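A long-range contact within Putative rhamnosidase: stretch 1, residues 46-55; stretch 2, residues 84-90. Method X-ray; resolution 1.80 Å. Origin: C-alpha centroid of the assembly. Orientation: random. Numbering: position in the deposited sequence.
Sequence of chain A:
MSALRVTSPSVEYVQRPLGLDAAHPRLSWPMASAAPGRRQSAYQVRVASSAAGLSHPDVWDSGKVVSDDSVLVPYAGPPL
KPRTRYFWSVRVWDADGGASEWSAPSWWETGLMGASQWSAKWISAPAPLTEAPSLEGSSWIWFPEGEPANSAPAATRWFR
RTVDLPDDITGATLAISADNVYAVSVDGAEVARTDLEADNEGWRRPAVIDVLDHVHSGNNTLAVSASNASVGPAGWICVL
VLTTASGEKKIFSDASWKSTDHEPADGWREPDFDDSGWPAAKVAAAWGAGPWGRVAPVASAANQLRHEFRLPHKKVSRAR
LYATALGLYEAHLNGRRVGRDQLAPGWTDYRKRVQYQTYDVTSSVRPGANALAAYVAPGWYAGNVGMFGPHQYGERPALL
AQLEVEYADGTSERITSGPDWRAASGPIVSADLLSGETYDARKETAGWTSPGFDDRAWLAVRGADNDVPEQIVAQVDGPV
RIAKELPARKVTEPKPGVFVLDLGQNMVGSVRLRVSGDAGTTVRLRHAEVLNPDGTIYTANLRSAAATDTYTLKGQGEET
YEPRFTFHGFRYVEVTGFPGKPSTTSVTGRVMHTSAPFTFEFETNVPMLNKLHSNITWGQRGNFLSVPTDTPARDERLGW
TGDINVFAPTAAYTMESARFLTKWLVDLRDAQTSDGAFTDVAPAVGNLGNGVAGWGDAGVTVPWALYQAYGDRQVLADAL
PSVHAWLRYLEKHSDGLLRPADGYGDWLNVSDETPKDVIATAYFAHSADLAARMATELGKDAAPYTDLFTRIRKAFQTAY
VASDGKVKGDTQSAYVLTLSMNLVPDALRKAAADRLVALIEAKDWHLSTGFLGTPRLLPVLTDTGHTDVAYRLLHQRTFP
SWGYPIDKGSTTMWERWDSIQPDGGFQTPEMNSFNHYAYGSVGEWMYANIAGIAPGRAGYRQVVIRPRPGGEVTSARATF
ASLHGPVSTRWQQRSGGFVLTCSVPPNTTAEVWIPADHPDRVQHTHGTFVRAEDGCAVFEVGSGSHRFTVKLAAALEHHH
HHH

Stretch 1 46-55: RVASSAAGLS
Stretch 2 84-90: TRYFWSV

How do the two backbones meet? Strand 46-48 runs antiparallel to strand 85-90, at 153° between their directions, with extended phi/psi such as -93/143 at Phe87 and -150/167 at Ala48. Arg46 pairs with Ser89 and Ala48 with Phe87 as hydrogen-bonded pairs: Arg46 N to Ser89 O is 3.0 Å, Ser89 N to Arg46 O 3.1 Å, Ala48 N to Phe87 O 2.9 Å and Phe87 N to Ala48 O 2.8 Å. Between them lies the non-hydrogen-bonded pair Val47-Trp88, CA to CA 4.4 Å, where CA-H...O contacts join Val47 CA to Phe87 O (3.1 Å) and Trp88 CA to Arg46 O (3.2 Å).

What continues the ladder once the strand ends? Ser49 turns to -83/-5, and a water donates to both Ser49 O (2.7 Å) and Arg85 O (2.5 Å), bridging two acceptors that cannot bond each other.

What covers Phe87? The chain after Ser49 folds over its ring (chi1 m, chi2 85°); stretch 1 as a whole covers 110 Å² of this residue. Ala51 N lies over one face, 3.6 Å from Phe87 CG, and Ala51 CB is 4.0 Å from Phe87 CD2; the small methyl fits close to the ring. Ser50 (chi1 p) accepts a hydrogen bond at OG from Gly53 N (3.0 Å), steadying the turn into the 3-10 segment 52-54. A CB on Gly53 would clash with that OG. Leu54 (m, t) points toward the strand, its CD1 4.2 Å from Phe87 CB and also 4.2 Å from Ser89 CB.

What packs on the face of the sheet that carries Val47 and Trp88, opposite the one with Arg46, Ala48, Phe87 and Ser89? Buried Val47 (chi1 t) sets CG1 3.9 Å from Tyr86 CB and CG2 4.3 Å from Trp88 CB. Its branched, apolar side chain reaches both neighbours, while Trp88 (chi1 p, chi2 -71°) leads its indole away.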

# COMPACT_ATOMS: atom_id res chain seq x y z
N ARG A 46 8.92 32.76 15.05
CA ARG A 46 9.77 32.58 16.22
C ARG A 46 9.74 31.14 16.65
O ARG A 46 8.71 30.50 16.57
CB ARG A 46 9.26 33.42 17.38
CG ARG A 46 9.40 34.90 17.18
CD ARG A 46 8.72 35.56 18.35
NE ARG A 46 9.09 36.97 18.45
CZ ARG A 46 8.56 37.81 19.32
NH1 ARG A 46 7.62 37.40 20.18
NH2 ARG A 46 8.96 39.07 19.32
N VAL A 47 10.89 30.66 17.12
CA VAL A 47 11.05 29.30 17.61
C VAL A 47 11.77 29.39 18.95
O VAL A 47 12.74 30.14 19.07
CB VAL A 47 11.90 28.42 16.64
CG1 VAL A 47 11.92 26.97 17.10
CG2 VAL A 47 11.42 28.53 15.21
N ALA A 48 11.30 28.62 19.92
CA ALA A 48 11.82 28.65 21.28
C ALA A 48 11.68 27.28 21.95
O ALA A 48 10.97 26.38 21.46
CB ALA A 48 11.10 29.74 22.08
N SER A 49 12.36 27.12 23.09
CA SER A 49 12.39 25.83 23.79
C SER A 49 11.16 25.61 24.67
O SER A 49 10.98 24.54 25.24
CB SER A 49 13.69 25.70 24.61
OG SER A 49 13.67 26.60 25.71
N SER A 50 10.30 26.63 24.77
CA SER A 50 9.03 26.48 25.49
C SER A 50 8.00 27.43 24.89
O SER A 50 8.35 28.38 24.20
CB SER A 50 9.21 26.77 26.99
OG SER A 50 9.36 28.15 27.19
N ALA A 51 6.72 27.16 25.17
CA ALA A 51 5.62 27.97 24.65
C ALA A 51 5.67 29.39 25.20
O ALA A 51 5.56 30.34 24.42
CB ALA A 51 4.27 27.30 24.93
N ALA A 52 5.88 29.53 26.51
CA ALA A 52 6.01 30.85 27.16
C ALA A 52 7.26 31.58 26.68
O ALA A 52 7.25 32.79 26.52
CB ALA A 52 6.03 30.70 28.67
N GLY A 53 8.32 30.83 26.41
CA GLY A 53 9.56 31.40 25.90
C GLY A 53 9.50 32.09 24.55
O GLY A 53 10.47 32.71 24.14
N LEU A 54 8.38 31.99 23.84
CA LEU A 54 8.27 32.60 22.50
C LEU A 54 8.35 34.13 22.44
O LEU A 54 8.75 34.70 21.42
CB LEU A 54 7.03 32.07 21.77
CG LEU A 54 7.18 30.62 21.28
CD1 LEU A 54 5.82 29.92 21.23
CD2 LEU A 54 7.87 30.64 19.93
N SER A 55 7.99 34.80 23.54
CA SER A 55 8.12 36.27 23.63
C SER A 55 9.58 36.75 23.70
O SER A 55 9.90 37.87 23.27
CB SER A 55 7.32 36.81 24.82
OG SER A 55 7.63 36.11 26.00
N THR A 84 14.50 16.87 20.54
CA THR A 84 14.14 18.16 21.13
C THR A 84 12.82 18.67 20.64
O THR A 84 12.56 18.65 19.43
CB THR A 84 15.26 19.17 20.91
OG1 THR A 84 16.44 18.65 21.51
CG2 THR A 84 14.94 20.54 21.53
N ARG A 85 11.99 19.13 21.58
CA ARG A 85 10.74 19.78 21.20
C ARG A 85 10.94 21.28 20.91
O ARG A 85 11.51 22.01 21.74
CB ARG A 85 9.64 19.52 22.25
CG ARG A 85 8.28 20.11 21.88
CD ARG A 85 7.17 19.56 22.78
NE ARG A 85 6.98 18.13 22.57
CZ ARG A 85 5.90 17.44 22.91
NH1 ARG A 85 4.89 18.04 23.55
NH2 ARG A 85 5.84 16.14 22.63
N TYR A 86 10.55 21.72 19.72
CA TYR A 86 10.66 23.11 19.33
C TYR A 86 9.29 23.75 19.24
O TYR A 86 8.43 23.30 18.47
CB TYR A 86 11.37 23.24 17.98
CG TYR A 86 12.83 22.87 18.09
CD1 TYR A 86 13.78 23.81 18.53
CD2 TYR A 86 13.27 21.57 17.81
CE1 TYR A 86 15.12 23.46 18.65
CE2 TYR A 86 14.62 21.23 17.94
CZ TYR A 86 15.53 22.18 18.35
OH TYR A 86 16.87 21.85 18.46
N PHE A 87 9.09 24.81 20.02
CA PHE A 87 7.82 25.53 19.99
C PHE A 87 7.93 26.66 19.00
O PHE A 87 9.01 27.24 18.79
CB PHE A 87 7.44 26.02 21.39
CG PHE A 87 7.09 24.92 22.33
CD1 PHE A 87 8.08 24.26 23.04
CD2 PHE A 87 5.76 24.53 22.52
CE1 PHE A 87 7.77 23.24 23.92
CE2 PHE A 87 5.44 23.51 23.40
CZ PHE A 87 6.44 22.87 24.11
N TRP A 88 6.83 26.92 18.28
CA TRP A 88 6.85 27.97 17.30
C TRP A 88 5.53 28.69 17.17
O TRP A 88 4.47 28.20 17.53
CB TRP A 88 7.35 27.49 15.93
CG TRP A 88 6.36 26.63 15.16
CD1 TRP A 88 5.99 25.37 15.44
CD2 TRP A 88 5.63 27.03 13.99
NE1 TRP A 88 5.05 24.94 14.52
CE2 TRP A 88 4.84 25.93 13.61
CE3 TRP A 88 5.60 28.20 13.22
CZ2 TRP A 88 4.01 25.96 12.48
CZ3 TRP A 88 4.75 28.25 12.10
CH2 TRP A 88 3.97 27.12 11.74
N SER A 89 5.63 29.87 16.60
CA SER A 89 4.53 30.76 16.43
C SER A 89 4.88 31.63 15.25
O SER A 89 6.04 31.90 14.99
CB SER A 89 4.36 31.62 17.68
OG SER A 89 3.10 32.26 17.68
N VAL A 90 3.87 32.05 14.52
CA VAL A 90 4.05 32.97 13.39
C VAL A 90 2.98 34.07 13.46
O VAL A 90 1.89 33.88 14.04
CB VAL A 90 3.99 32.21 12.03
CG1 VAL A 90 2.63 31.54 11.81
CG2 VAL A 90 4.33 33.10 10.87
O HOH W 1 12.18 22.32 24.15